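Local coordinates for fiber protein 2 (Fowl adenovirus 1, PDB 2VTW) that probably attaches the virion to a host-cell receptor through this C-terminal head domain, the trimeric knob of the short fibre spike, at residues A[71-77]-A[166-172]; A[4-9]-A[89-95]; A[48-54]-A[184-190]. All coordinates share one frame. Numbering follows the deposited sequence.

Contact 1. Residues A[71-77]-A[166-172]; sequences YFTVWVS and LIAFTFQ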
ATOM      1  N   TYR A  71     -10.365   9.252  17.626  1.00 29.66           N
ATOM      2  CA  TYR A  71      -9.404   9.642  16.569  1.00 28.86           C
ATOM      3  C   TYR A  71      -8.277  10.478  17.120  1.00 27.65           C
ATOM      4  O   TYR A  71      -8.449  11.189  18.091  1.00 27.49           O
ATOM      5  CB  TYR A  71     -10.070  10.436  15.453  1.00 28.03           C
ATOM      6  CG  TYR A  71     -11.110   9.722  14.630  1.00 28.47           C
ATOM      7  CD1 TYR A  71     -11.632   8.466  14.991  1.00 28.31           C
ATOM      8  CD2 TYR A  71     -11.618  10.323  13.506  1.00 26.66           C
ATOM      9  CE1 TYR A  71     -12.602   7.851  14.215  1.00 27.87           C
ATOM     10  CE2 TYR A  71     -12.597   9.729  12.757  1.00 26.65           C
ATOM     11  CZ  TYR A  71     -13.069   8.494  13.098  1.00 27.72           C
ATOM     12  OH  TYR A  71     -14.036   7.930  12.311  1.00 28.68           O
ATOM     13  N   PHE A  72      -7.109  10.375  16.501  1.00 26.91           N
ATOM     14  CA  PHE A  72      -6.032  11.313  16.765  1.00 25.63           C
ATOM     15  C   PHE A  72      -5.132  11.491  15.553  1.00 25.12           C
ATOM     16  O   PHE A  72      -4.989  10.567  14.728  1.00 24.75           O
ATOM     17  CB  PHE A  72      -5.238  10.932  18.015  1.00 25.76           C
ATOM     18  CG  PHE A  72      -4.363   9.721  17.876  1.00 25.18           C
ATOM     19  CD1 PHE A  72      -3.082   9.828  17.373  1.00 25.10           C
ATOM     20  CD2 PHE A  72      -4.802   8.476  18.328  1.00 26.25           C
ATOM     21  CE1 PHE A  72      -2.265   8.733  17.267  1.00 25.80           C
ATOM     22  CE2 PHE A  72      -3.988   7.363  18.234  1.00 24.84           C
ATOM     23  CZ  PHE A  72      -2.715   7.488  17.714  1.00 26.50           C
ATOM     24  N   THR A  73      -4.519  12.672  15.451  1.00 23.65           N
ATOM     25  CA  THR A  73      -3.756  13.051  14.257  1.00 22.74           C
ATOM     26  C   THR A  73      -2.296  13.254  14.589  1.00 22.32           C
ATOM     27  O   THR A  73      -1.946  13.842  15.628  1.00 22.19           O
ATOM     28  CB  THR A  73      -4.337  14.319  13.610  1.00 21.90           C
ATOM     29  OG1 THR A  73      -5.706  14.086  13.275  1.00 23.57           O
ATOM     30  CG2 THR A  73      -3.547  14.757  12.358  1.00 22.77           C
ATOM     31  N   VAL A  74      -1.453  12.744  13.705  1.00 21.46           N
ATOM     32  CA  VAL A  74      -0.029  12.994  13.699  1.00 21.01           C
ATOM     33  C   VAL A  74       0.322  13.681  12.349  1.00 21.17           C
ATOM     34  O   VAL A  74      -0.109  13.239  11.274  1.00 20.13           O
ATOM     35  CB  VAL A  74       0.770  11.680  13.860  1.00 20.98           C
ATOM     36  CG1 VAL A  74       2.298  11.918  13.699  1.00 20.80           C
ATOM     37  CG2 VAL A  74       0.473  11.074  15.216  1.00 20.28           C
ATOM     38  N   TRP A  75       1.059  14.789  12.431  1.00 20.57           N
ATOM     39  CA  TRP A  75       1.554  15.521  11.265  1.00 19.99           C
ATOM     40  C   TRP A  75       2.983  15.143  10.962  1.00 19.83           C
ATOM     41  O   TRP A  75       3.842  15.275  11.821  1.00 19.78           O
ATOM     42  CB  TRP A  75       1.474  17.037  11.526  1.00 19.50           C
ATOM     43  CG  TRP A  75       0.099  17.544  11.410  1.00 17.29           C
ATOM     44  CD1 TRP A  75      -0.779  17.752  12.416  1.00 16.99           C
ATOM     45  CD2 TRP A  75      -0.584  17.891  10.194  1.00 17.37           C
ATOM     46  NE1 TRP A  75      -1.972  18.205  11.909  1.00 18.65           N
ATOM     47  CE2 TRP A  75      -1.876  18.291  10.544  1.00 18.81           C
ATOM     48  CE3 TRP A  75      -0.233  17.865   8.845  1.00 17.67           C
ATOM     49  CZ2 TRP A  75      -2.808  18.700   9.596  1.00 19.36           C
ATOM     50  CZ3 TRP A  75      -1.151  18.266   7.913  1.00 17.18           C
ATOM     51  CH2 TRP A  75      -2.418  18.686   8.283  1.00 16.78           C
ATOM     52  N   VAL A  76       3.255  14.641   9.760  1.00 19.74           N
ATOM     53  CA  VAL A  76       4.652  14.471   9.322  1.00 20.23           C
ATOM     54  C   VAL A  76       5.043  15.689   8.487  1.00 20.97           C
ATOM     55  O   VAL A  76       4.317  16.074   7.540  1.00 21.15           O
ATOM     56  CB  VAL A  76       4.899  13.174   8.537  1.00 19.75           C
ATOM     57  CG1 VAL A  76       6.289  13.157   7.923  1.00 16.22           C
ATOM     58  CG2 VAL A  76       4.714  11.984   9.463  1.00 19.73           C
ATOM     59  N   SER A  77       6.187  16.279   8.847  1.00 21.39           N
ATOM     60  CA  SER A  77       6.633  17.560   8.291  1.00 21.25           C
ATOM     61  C   SER A  77       8.052  17.436   7.843  1.00 20.99           C
ATOM     62  O   SER A  77       8.817  16.696   8.445  1.00 19.86           O
ATOM     63  CB  SER A  77       6.501  18.674   9.328  1.00 22.43           C
ATOM     64  OG  SER A  77       6.928  19.927   8.807  1.00 25.62           O
ATOM     65  N   LEU A 166       2.159  19.365   4.195  1.00 18.36           N
ATOM     66  CA  LEU A 166       2.526  18.302   5.130  1.00 17.86           C
ATOM     67  C   LEU A 166       1.605  17.085   4.920  1.00 17.97           C
ATOM     68  O   LEU A 166       0.581  17.208   4.251  1.00 17.34           O
ATOM     69  CB  LEU A 166       2.374  18.793   6.574  1.00 17.64           C
ATOM     70  CG  LEU A 166       3.514  19.659   7.182  1.00 17.88           C
ATOM     71  CD1 LEU A 166       3.663  21.004   6.452  1.00 18.74           C
ATOM     72  CD2 LEU A 166       3.251  19.843   8.682  1.00 17.08           C
ATOM     73  N   ILE A 167       1.963  15.947   5.530  1.00 17.41           N
ATOM     74  CA  ILE A 167       1.102  14.753   5.557  1.00 17.05           C
ATOM     75  C   ILE A 167       0.388  14.592   6.914  1.00 16.85           C
ATOM     76  O   ILE A 167       1.038  14.428   7.922  1.00 17.07           O
ATOM     77  CB  ILE A 167       1.903  13.425   5.247  1.00 17.93           C
ATOM     78  CG1 ILE A 167       2.895  13.626   4.096  1.00 15.83           C
ATOM     79  CG2 ILE A 167       0.886  12.253   4.972  1.00 16.43           C
ATOM     80  CD1 ILE A 167       3.983  12.579   3.972  1.00 16.46           C
ATOM     81  N   ALA A 168      -0.940  14.630   6.915  1.00 16.67           N
ATOM     82  CA  ALA A 168      -1.743  14.334   8.094  1.00 17.79           C
ATOM     83  C   ALA A 168      -2.087  12.833   8.120  1.00 18.35           C
ATOM     84  O   ALA A 168      -2.566  12.285   7.115  1.00 19.17           O
ATOM     85  CB  ALA A 168      -3.017  15.164   8.109  1.00 17.50           C
ATOM     86  N   PHE A 169      -1.796  12.189   9.251  1.00 18.64           N
ATOM     87  CA  PHE A 169      -2.173  10.797   9.529  1.00 18.84           C
ATOM     88  C   PHE A 169      -3.190  10.833  10.642  1.00 18.91           C
ATOM     89  O   PHE A 169      -2.847  11.228  11.749  1.00 19.48           O
ATOM     90  CB  PHE A 169      -0.989   9.987  10.029  1.00 19.15           C
ATOM     91  CG  PHE A 169       0.058   9.692   8.997  1.00 19.98           C
ATOM     92  CD1 PHE A 169       0.202   8.424   8.484  1.00 20.37           C
ATOM     93  CD2 PHE A 169       0.947  10.671   8.593  1.00 19.22           C
ATOM     94  CE1 PHE A 169       1.179   8.135   7.560  1.00 20.72           C
ATOM     95  CE2 PHE A 169       1.944  10.388   7.644  1.00 21.09           C
ATOM     96  CZ  PHE A 169       2.059   9.136   7.123  1.00 20.74           C
ATOM     97  N   THR A 170      -4.436  10.460  10.373  1.00 19.15           N
ATOM     98  CA  THR A 170      -5.436  10.382  11.438  1.00 19.26           C
ATOM     99  C   THR A 170      -5.733   8.921  11.756  1.00 20.10           C
ATOM    100  O   THR A 170      -6.194   8.155  10.891  1.00 20.34           O
ATOM    101  CB  THR A 170      -6.706  11.198  11.163  1.00 19.83           C
ATOM    102  OG1 THR A 170      -6.377  12.588  10.975  1.00 20.25           O
ATOM    103  CG2 THR A 170      -7.682  11.093  12.332  1.00 18.95           C
ATOM    104  N   PHE A 171      -5.439   8.558  13.002  1.00 19.45           N
ATOM    105  CA  PHE A 171      -5.610   7.206  13.527  1.00 19.68           C
ATOM    106  C   PHE A 171      -7.004   7.086  14.080  1.00 20.41           C
ATOM    107  O   PHE A 171      -7.373   7.822  14.983  1.00 21.29           O
ATOM    108  CB  PHE A 171      -4.564   6.932  14.599  1.00 18.16           C
ATOM    109  CG  PHE A 171      -3.156   6.943  14.069  1.00 17.07           C
ATOM    110  CD1 PHE A 171      -2.473   5.764  13.867  1.00 15.03           C
ATOM    111  CD2 PHE A 171      -2.513   8.138  13.763  1.00 17.83           C
ATOM    112  CE1 PHE A 171      -1.178   5.755  13.357  1.00 18.13           C
ATOM    113  CE2 PHE A 171      -1.209   8.148  13.250  1.00 15.10           C
ATOM    114  CZ  PHE A 171      -0.538   6.971  13.056  1.00 18.22           C
ATOM    115  N   GLN A 172      -7.781   6.161  13.529  1.00 20.17           N
ATOM    116  CA  GLN A 172      -9.179   6.031  13.858  1.00 20.86           C
ATOM    117  C   GLN A 172      -9.411   4.710  14.607  1.00 22.02           C
ATOM    118  O   GLN A 172      -9.529   3.637  13.981  1.00 21.20           O
ATOM    119  CB  GLN A 172     -10.004   6.112  12.584  1.00 20.64           C
ATOM    120  CG  GLN A 172      -9.565   7.291  11.679  1.00 19.93           C
ATOM    121  CD  GLN A 172     -10.435   7.496  10.469  1.00 21.01           C
ATOM    122  OE1 GLN A 172     -10.473   8.595   9.902  1.00 20.97           O
ATOM    123  NE2 GLN A 172     -11.166   6.454  10.064  1.00 18.84           N
TER
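Phe72, Val74 and Val76 share one face of the sheet with Ile167, Phe169 and Phe171, the greasy heart of the contact. The rings of Phe72 and Phe171 lie almost parallel (8°) but slid apart, so what sits over the Phe72 face is Phe171 CB, 3.8 Å from the ring centroid. Val76 CG2 reaches Phe169 CE2 at 3.7 Å. On the other face, Ala168 CB sits over the six-membered ring of Trp75, 3.6 Å from its centroid, a CH-pi contact. Six backbone hydrogen bonds hold the register, among them Phe171 N to Phe72 O (2.7 Å). Between them, Thr170 OG1 donates to Thr73 OG1 (2.8 Å); Thr73 OG1 also bonds Tyr124 O. At the partly exposed end Gln172 CG lies over the Tyr71 ring, 3.8 Å from its centroid (CH-pi). Alternating hydrogen-bonded and non-hydrogen-bonded pairs, with the Ile167, Phe169 and Phe171 face turned to strands 43-53 and 185-197, make this a regular antiparallel ladder of the fibre head's beta-sandwich.

Contact 2. Residues A[4-9]-A[89-95]; sequences VAAFTS and GQGTLEP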
ATOM      1  N   VAL A   4      18.060   8.880  -5.092  1.00 27.53           N
ATOM      2  CA  VAL A   4      17.444   8.284  -3.896  1.00 26.61           C
ATOM      3  C   VAL A   4      18.009   8.924  -2.616  1.00 25.42           C
ATOM      4  O   VAL A   4      19.222   9.102  -2.505  1.00 26.18           O
ATOM      5  CB  VAL A   4      17.684   6.753  -3.859  1.00 26.18           C
ATOM      6  CG1 VAL A   4      16.951   6.151  -2.657  1.00 26.63           C
ATOM      7  CG2 VAL A   4      17.230   6.096  -5.166  1.00 25.65           C
ATOM      8  N   ALA A   5      17.137   9.296  -1.680  1.00 24.10           N
ATOM      9  CA  ALA A   5      17.516   9.880  -0.393  1.00 23.55           C
ATOM     10  C   ALA A   5      16.603   9.340   0.718  1.00 23.15           C
ATOM     11  O   ALA A   5      15.486   8.934   0.440  1.00 21.85           O
ATOM     12  CB  ALA A   5      17.436  11.402  -0.431  1.00 23.32           C
ATOM     13  N   ALA A   6      17.109   9.349   1.957  1.00 22.24           N
ATOM     14  CA  ALA A   6      16.432   8.844   3.163  1.00 22.20           C
ATOM     15  C   ALA A   6      16.462   9.862   4.293  1.00 22.07           C
ATOM     16  O   ALA A   6      17.474  10.545   4.473  1.00 21.92           O
ATOM     17  CB  ALA A   6      17.124   7.552   3.636  1.00 21.68           C
ATOM     18  N   PHE A   7      15.375   9.950   5.059  1.00 21.63           N
ATOM     19  CA  PHE A   7      15.315  10.698   6.323  1.00 22.11           C
ATOM     20  C   PHE A   7      14.769   9.780   7.454  1.00 22.49           C
ATOM     21  O   PHE A   7      13.823   9.002   7.229  1.00 21.91           O
ATOM     22  CB  PHE A   7      14.417  11.927   6.160  1.00 21.32           C
ATOM     23  CG  PHE A   7      14.188  12.704   7.422  1.00 21.47           C
ATOM     24  CD1 PHE A   7      15.252  13.329   8.085  1.00 21.06           C
ATOM     25  CD2 PHE A   7      12.900  12.861   7.939  1.00 20.98           C
ATOM     26  CE1 PHE A   7      15.027  14.072   9.239  1.00 19.91           C
ATOM     27  CE2 PHE A   7      12.671  13.609   9.103  1.00 22.51           C
ATOM     28  CZ  PHE A   7      13.740  14.221   9.744  1.00 21.75           C
ATOM     29  N   THR A   8      15.373   9.864   8.643  1.00 22.65           N
ATOM     30  CA  THR A   8      14.971   9.101   9.830  1.00 23.16           C
ATOM     31  C   THR A   8      14.859  10.047  11.009  1.00 23.97           C
ATOM     32  O   THR A   8      15.739  10.881  11.233  1.00 23.28           O
ATOM     33  CB  THR A   8      15.989   8.013  10.181  1.00 22.95           C
ATOM     34  OG1 THR A   8      16.226   7.212   9.026  1.00 24.09           O
ATOM     35  CG2 THR A   8      15.496   7.116  11.336  1.00 23.13           C
ATOM     36  N   SER A   9      13.784   9.919  11.768  1.00 24.16           N
ATOM     37  CA  SER A   9      13.593  10.725  12.962  1.00 25.15           C
ATOM     38  C   SER A   9      12.815   9.927  13.999  1.00 26.03           C
ATOM     39  O   SER A   9      12.062   9.025  13.661  1.00 25.18           O
ATOM     40  CB  SER A   9      12.818  11.989  12.625  1.00 24.85           C
ATOM     41  OG  SER A   9      12.593  12.788  13.774  1.00 25.18           O
ATOM     42  N   GLY A  89      11.230  15.692  15.239  1.00 28.02           N
ATOM     43  CA  GLY A  89      12.573  16.100  15.583  1.00 28.36           C
ATOM     44  C   GLY A  89      13.536  16.035  14.415  1.00 28.98           C
ATOM     45  O   GLY A  89      13.273  15.387  13.388  1.00 28.38           O
ATOM     46  N   GLN A  90      14.669  16.714  14.582  1.00 29.67           N
ATOM     47  CA  GLN A  90      15.741  16.713  13.591  1.00 30.48           C
ATOM     48  C   GLN A  90      16.176  15.291  13.566  1.00 31.02           C
ATOM     49  O   GLN A  90      16.046  14.596  14.570  1.00 31.55           O
ATOM     50  CB  GLN A  90      16.922  17.594  14.030  1.00 31.18           C
ATOM     51  CG  GLN A  90      16.569  19.076  14.273  1.00 34.67           C
ATOM     52  CD  GLN A  90      16.353  19.864  12.992  1.00 39.12           C
ATOM     53  OE1 GLN A  90      16.995  19.589  11.970  1.00 42.46           O
ATOM     54  NE2 GLN A  90      15.447  20.863  13.035  1.00 41.52           N
ATOM     55  N   GLY A  91      16.716  14.833  12.453  1.00 31.30           N
ATOM     56  CA  GLY A  91      16.979  13.423  12.344  1.00 30.98           C
ATOM     57  C   GLY A  91      18.278  13.178  11.658  1.00 31.41           C
ATOM     58  O   GLY A  91      19.244  13.892  11.877  1.00 32.30           O
ATOM     59  N   THR A  92      18.294  12.179  10.796  1.00 30.90           N
ATOM     60  CA  THR A  92      19.495  11.753  10.118  1.00 30.66           C
ATOM     61  C   THR A  92      19.145  11.714   8.633  1.00 30.61           C
ATOM     62  O   THR A  92      18.119  11.120   8.245  1.00 29.04           O
ATOM     63  CB  THR A  92      19.910  10.362  10.637  1.00 30.66           C
ATOM     64  OG1 THR A  92      19.995  10.407  12.070  1.00 32.22           O
ATOM     65  CG2 THR A  92      21.246   9.896  10.040  1.00 31.40           C
ATOM     66  N   LEU A  93      19.974  12.383   7.828  1.00 30.16           N
ATOM     67  CA  LEU A  93      19.772  12.484   6.385  1.00 30.55           C
ATOM     68  C   LEU A  93      20.814  11.615   5.726  1.00 30.47           C
ATOM     69  O   LEU A  93      21.914  11.492   6.247  1.00 30.07           O
ATOM     70  CB  LEU A  93      19.853  13.954   5.925  1.00 29.96           C
ATOM     71  CG  LEU A  93      18.609  14.768   6.345  1.00 30.32           C
ATOM     72  CD1 LEU A  93      18.886  16.240   6.545  1.00 30.00           C
ATOM     73  CD2 LEU A  93      17.429  14.572   5.353  1.00 29.37           C
ATOM     74  N   GLU A  94      20.440  10.962   4.624  1.00 31.39           N
ATOM     75  CA  GLU A  94      21.354  10.157   3.802  1.00 32.10           C
ATOM     76  C   GLU A  94      21.008  10.355   2.315  1.00 31.55           C
ATOM     77  O   GLU A  94      19.873  10.130   1.930  1.00 31.36           O
ATOM     78  CB  GLU A  94      21.271   8.663   4.144  1.00 32.91           C
ATOM     79  CG  GLU A  94      22.195   7.774   3.260  1.00 33.63           C
ATOM     80  CD  GLU A  94      22.118   6.256   3.583  1.00 36.68           C
ATOM     81  OE1 GLU A  94      21.406   5.886   4.574  1.00 43.60           O
ATOM     82  OE2 GLU A  94      22.777   5.439   2.847  1.00 38.75           O
ATOM     83  N   PRO A  95      21.961  10.846   1.492  1.00 31.10           N
ATOM     84  CA  PRO A  95      23.298  11.351   1.861  1.00 30.90           C
ATOM     85  C   PRO A  95      23.167  12.482   2.890  1.00 30.59           C
ATOM     86  O   PRO A  95      22.126  13.125   2.957  1.00 29.25           O
ATOM     87  CB  PRO A  95      23.869  11.882   0.535  1.00 31.15           C
ATOM     88  CG  PRO A  95      22.998  11.315  -0.561  1.00 31.11           C
ATOM     89  CD  PRO A  95      21.682  10.972   0.045  1.00 31.04           C
TER
HETATM   90  O   HOH W   1      18.009   8.278   7.407  1.00 21.07           O
HETATM   91  O   HOH W   2      14.840  12.373  16.272  1.00 32.84           O
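Phe7 loses more surface here than any other residue, with Ala6 and Glu94 next. The Phe7 ring, with chi1 at 175°, reaches over toward the 89-95 segment: its CD1 touches Leu93 CD2 at 3.7 Å, while its edge faces the backbone beyond, with CE1 3.7 Å from Gly91 N. Gly91 suits that spot, since a beta carbon there would run into Phe7 CE1 and Thr8 O. Met100, from a nearby loop, packs against both Phe7 and Leu93. Ala6 and Glu94 form a hydrogen-bonded antiparallel pair whose side chains lie on the face opposite Phe7 and Leu93: Ala6 N donates to Glu94 O at 2.9 Å and Glu94 N returns to Ala6 O at 3.0 Å, with Ala6 CB 4.3 Å from Glu94 CB. Both residues also pack on Met41 of a second subunit, so this end of the face meets the neighbouring subunit, whereas Thr8 and Thr92 lie nearer to solvent. Those two repeat the pairing, with Thr8 N to Thr92 O at 3.0 Å and Thr92 N to Thr8 O at 2.9 Å, and a water joins Thr8 OG1 (2.6 Å) to Thr92 O (3.0 Å). Past the ladder, Ser9 OG donates to Gly89 O at 2.7 Å, and Tyr33 OH bonds both Ser9 OG and Gly89 N. The four main-chain bonds fix the register largely independently of side-chain identity, so the short strand 92-94 is added through its backbone as an antiparallel neighbour of strand 4-23, whose other edge pairs with strand 28-40.

Contact 3. Residues A[48-54]-A[184-190]; sequences LYVKVDT and NGTVAIG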
ATOM      1  N   LEU A  48       5.954   4.955   9.266  1.00 18.59           N
ATOM      2  CA  LEU A  48       5.702   5.577  10.559  1.00 18.81           C
ATOM      3  C   LEU A  48       5.219   4.579  11.647  1.00 19.20           C
ATOM      4  O   LEU A  48       4.184   3.947  11.481  1.00 19.28           O
ATOM      5  CB  LEU A  48       4.644   6.678  10.395  1.00 19.25           C
ATOM      6  CG  LEU A  48       4.250   7.443  11.655  1.00 17.98           C
ATOM      7  CD1 LEU A  48       5.461   8.285  12.112  1.00 18.11           C
ATOM      8  CD2 LEU A  48       3.012   8.311  11.452  1.00 19.63           C
ATOM      9  N   TYR A  49       5.954   4.450  12.749  1.00 18.92           N
ATOM     10  CA  TYR A  49       5.431   3.806  13.958  1.00 19.72           C
ATOM     11  C   TYR A  49       5.028   4.868  14.996  1.00 20.31           C
ATOM     12  O   TYR A  49       5.704   5.900  15.130  1.00 19.51           O
ATOM     13  CB  TYR A  49       6.457   2.909  14.606  1.00 19.45           C
ATOM     14  CG  TYR A  49       6.958   1.717  13.820  1.00 18.22           C
ATOM     15  CD1 TYR A  49       6.326   0.461  13.919  1.00 18.44           C
ATOM     16  CD2 TYR A  49       8.086   1.817  13.042  1.00 17.96           C
ATOM     17  CE1 TYR A  49       6.820  -0.637  13.234  1.00 17.42           C
ATOM     18  CE2 TYR A  49       8.565   0.753  12.362  1.00 17.97           C
ATOM     19  CZ  TYR A  49       7.937  -0.474  12.451  1.00 18.58           C
ATOM     20  OH  TYR A  49       8.486  -1.525  11.734  1.00 18.08           O
ATOM     21  N   VAL A  50       3.938   4.626  15.723  1.00 21.48           N
ATOM     22  CA  VAL A  50       3.477   5.505  16.812  1.00 22.94           C
ATOM     23  C   VAL A  50       3.224   4.650  18.066  1.00 24.04           C
ATOM     24  O   VAL A  50       2.621   3.567  17.974  1.00 23.76           O
ATOM     25  CB  VAL A  50       2.173   6.282  16.430  1.00 23.15           C
ATOM     26  CG1 VAL A  50       1.511   6.942  17.659  1.00 23.36           C
ATOM     27  CG2 VAL A  50       2.460   7.351  15.385  1.00 23.26           C
ATOM     28  N   LYS A  51       3.682   5.119  19.231  1.00 24.88           N
ATOM     29  CA  LYS A  51       3.318   4.476  20.528  1.00 25.86           C
ATOM     30  C   LYS A  51       2.865   5.531  21.559  1.00 26.92           C
ATOM     31  O   LYS A  51       3.487   6.583  21.684  1.00 27.18           O
ATOM     32  CB  LYS A  51       4.468   3.611  21.046  1.00 25.34           C
ATOM     33  CG  LYS A  51       4.119   2.756  22.262  1.00 25.54           C
ATOM     34  CD  LYS A  51       5.337   1.984  22.731  1.00 26.63           C
ATOM     35  CE  LYS A  51       5.048   1.177  23.984  1.00 26.24           C
ATOM     36  NZ  LYS A  51       6.188   0.249  24.184  1.00 26.29           N
ATOM     37  N   VAL A  52       1.746   5.264  22.242  1.00 27.86           N
ATOM     38  CA  VAL A  52       1.216   6.135  23.279  1.00 28.79           C
ATOM     39  C   VAL A  52       1.124   5.334  24.598  1.00 30.43           C
ATOM     40  O   VAL A  52       0.513   4.263  24.636  1.00 31.55           O
ATOM     41  CB  VAL A  52      -0.168   6.696  22.899  1.00 28.90           C
ATOM     42  CG1 VAL A  52      -0.585   7.815  23.856  1.00 28.17           C
ATOM     43  CG2 VAL A  52      -0.166   7.204  21.458  1.00 28.30           C
ATOM     44  N   ASP A  53       1.776   5.844  25.646  1.00 31.35           N
ATOM     45  CA  ASP A  53       1.842   5.230  26.990  1.00 31.49           C
ATOM     46  C   ASP A  53       1.027   6.170  27.887  1.00 32.29           C
ATOM     47  O   ASP A  53       1.300   7.375  27.930  1.00 32.50           O
ATOM     48  CB  ASP A  53       3.311   5.126  27.422  1.00 31.27           C
ATOM     49  CG  ASP A  53       3.527   4.367  28.758  1.00 31.71           C
ATOM     50  OD1 ASP A  53       2.706   4.470  29.699  1.00 32.05           O
ATOM     51  OD2 ASP A  53       4.574   3.687  28.872  1.00 32.43           O
ATOM     52  N   THR A  54      -0.004   5.649  28.547  1.00 33.15           N
ATOM     53  CA  THR A  54      -0.885   6.475  29.365  1.00 33.88           C
ATOM     54  C   THR A  54      -0.132   7.150  30.521  1.00 34.73           C
ATOM     55  O   THR A  54      -0.559   8.205  31.010  1.00 34.76           O
ATOM     56  CB  THR A  54      -2.101   5.682  29.911  1.00 33.64           C
ATOM     57  OG1 THR A  54      -1.641   4.578  30.693  1.00 32.12           O
ATOM     58  CG2 THR A  54      -2.989   5.187  28.759  1.00 33.75           C
ATOM     59  N   ASN A 184      -5.562   2.361  31.519  1.00 37.02           N
ATOM     60  CA  ASN A 184      -4.109   2.482  31.522  1.00 36.61           C
ATOM     61  C   ASN A 184      -3.410   1.428  30.682  1.00 35.69           C
ATOM     62  O   ASN A 184      -3.973   0.369  30.400  1.00 35.17           O
ATOM     63  CB  ASN A 184      -3.605   2.407  32.966  1.00 37.27           C
ATOM     64  CG  ASN A 184      -3.875   3.696  33.737  1.00 39.20           C
ATOM     65  OD1 ASN A 184      -4.705   3.730  34.656  1.00 40.57           O
ATOM     66  ND2 ASN A 184      -3.178   4.776  33.347  1.00 42.16           N
ATOM     67  N   GLY A 185      -2.168   1.719  30.312  1.00 34.20           N
ATOM     68  CA  GLY A 185      -1.365   0.812  29.520  1.00 33.12           C
ATOM     69  C   GLY A 185      -0.826   1.525  28.303  1.00 32.07           C
ATOM     70  O   GLY A 185      -0.711   2.744  28.298  1.00 32.15           O
ATOM     71  N   THR A 186      -0.494   0.749  27.272  1.00 31.17           N
ATOM     72  CA  THR A 186       0.134   1.258  26.048  1.00 29.73           C
ATOM     73  C   THR A 186      -0.530   0.689  24.778  1.00 29.09           C
ATOM     74  O   THR A 186      -1.158  -0.375  24.812  1.00 27.97           O
ATOM     75  CB  THR A 186       1.675   0.959  25.997  1.00 29.74           C
ATOM     76  OG1 THR A 186       1.916  -0.407  25.641  1.00 28.77           O
ATOM     77  CG2 THR A 186       2.366   1.297  27.339  1.00 29.43           C
ATOM     78  N   VAL A 187      -0.394   1.446  23.681  1.00 27.84           N
ATOM     79  CA  VAL A 187      -0.833   1.043  22.342  1.00 26.52           C
ATOM     80  C   VAL A 187       0.286   1.447  21.393  1.00 25.67           C
ATOM     81  O   VAL A 187       0.836   2.537  21.507  1.00 25.62           O
ATOM     82  CB  VAL A 187      -2.176   1.680  21.934  1.00 26.55           C
ATOM     83  CG1 VAL A 187      -2.088   3.205  21.965  1.00 26.37           C
ATOM     84  CG2 VAL A 187      -2.628   1.164  20.525  1.00 27.18           C
ATOM     85  N   ALA A 188       0.688   0.520  20.535  1.00 23.98           N
ATOM     86  CA  ALA A 188       1.763   0.720  19.589  1.00 23.54           C
ATOM     87  C   ALA A 188       1.285   0.214  18.220  1.00 23.09           C
ATOM     88  O   ALA A 188       0.664  -0.868  18.110  1.00 22.54           O
ATOM     89  CB  ALA A 188       3.021   0.005  20.026  1.00 22.33           C
ATOM     90  N   ILE A 189       1.559   1.008  17.190  1.00 22.53           N
ATOM     91  CA  ILE A 189       0.983   0.794  15.866  1.00 22.29           C
ATOM     92  C   ILE A 189       2.043   1.014  14.826  1.00 21.36           C
ATOM     93  O   ILE A 189       2.865   1.925  14.953  1.00 20.53           O
ATOM     94  CB  ILE A 189      -0.206   1.741  15.600  1.00 22.71           C
ATOM     95  CG1 ILE A 189      -0.808   1.508  14.205  1.00 23.09           C
ATOM     96  CG2 ILE A 189       0.239   3.179  15.727  1.00 24.50           C
ATOM     97  CD1 ILE A 189      -2.165   2.137  14.003  1.00 23.07           C
ATOM     98  N   GLY A 190       2.016   0.157  13.805  1.00 21.24           N
ATOM     99  CA  GLY A 190       2.853   0.302  12.622  1.00 20.44           C
ATOM    100  C   GLY A 190       3.443  -1.008  12.152  1.00 19.61           C
ATOM    101  O   GLY A 190       3.175  -2.062  12.740  1.00 19.80           O
TER
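This is an antiparallel strand pairing in the beta-sandwich of the head, joining strand 43-53 to the start of strand 185-197; the axes of the two short segments approach to 4.7 Å, their N-to-C directions 175° apart. Val50 and Val52 pair with Ile189 and Val187 through four backbone hydrogen bonds, such as Ile189 N to Val50 O at 2.9 Å. These four side chains share one face, where Val50 CB meets Ile189 CG2 at 3.7 Å. On the other face Lys51 is fully extended, its CG 3.7 Å from Ala188 CB; Asp53 CG lies 3.6 Å from Thr186 CG2, but Asp53 OD1 hydrogen-bonds Thr55 OG1 and Thr186 OG1 hydrogen-bonds Thr139 OG1. Thr54 ties off the end: its N donates to Gly185 O (3.0 Å), while its OG1 accepts from Gly185 N (2.9 Å) and Asn184 ND2 (3.1 Å). At the opposite end a beta carbon on Gly190 would collide with Tyr49 CD1, and the backbone angles alone would press it against the preceding carbonyl O. The Val50 and Ile189 face packs on Phe171 of strand 163-173. Tyr49 and Ala188 meet Pro109 and Ile110 of a second subunit, and strands 28-40 and 129-140 flank the pair.

In the fold
From the N terminus, segment 4-9 waits until 89-95 to close contact 2. Before that the chain passes through 48-54 and 71-77, which open contacts 3 and 1, so contact 2 crosses both. Contact 1 closes at 166-172 and contact 3 later at 184-190; contact 1 therefore lies wholly within contact 3's loop. These last two also touch in space, with Phe171 CD1 3.6 Å from Ile189 CD1, so two strand pairs far apart in sequence meet across one apolar core. Contact 2 stands apart, its centre about 20 Å from that of contact 1, yet strand 4-23 connects them by pairing with both 92-94 and 71-76. Contacts 2 and 3 both also reach the second subunit of the trimer.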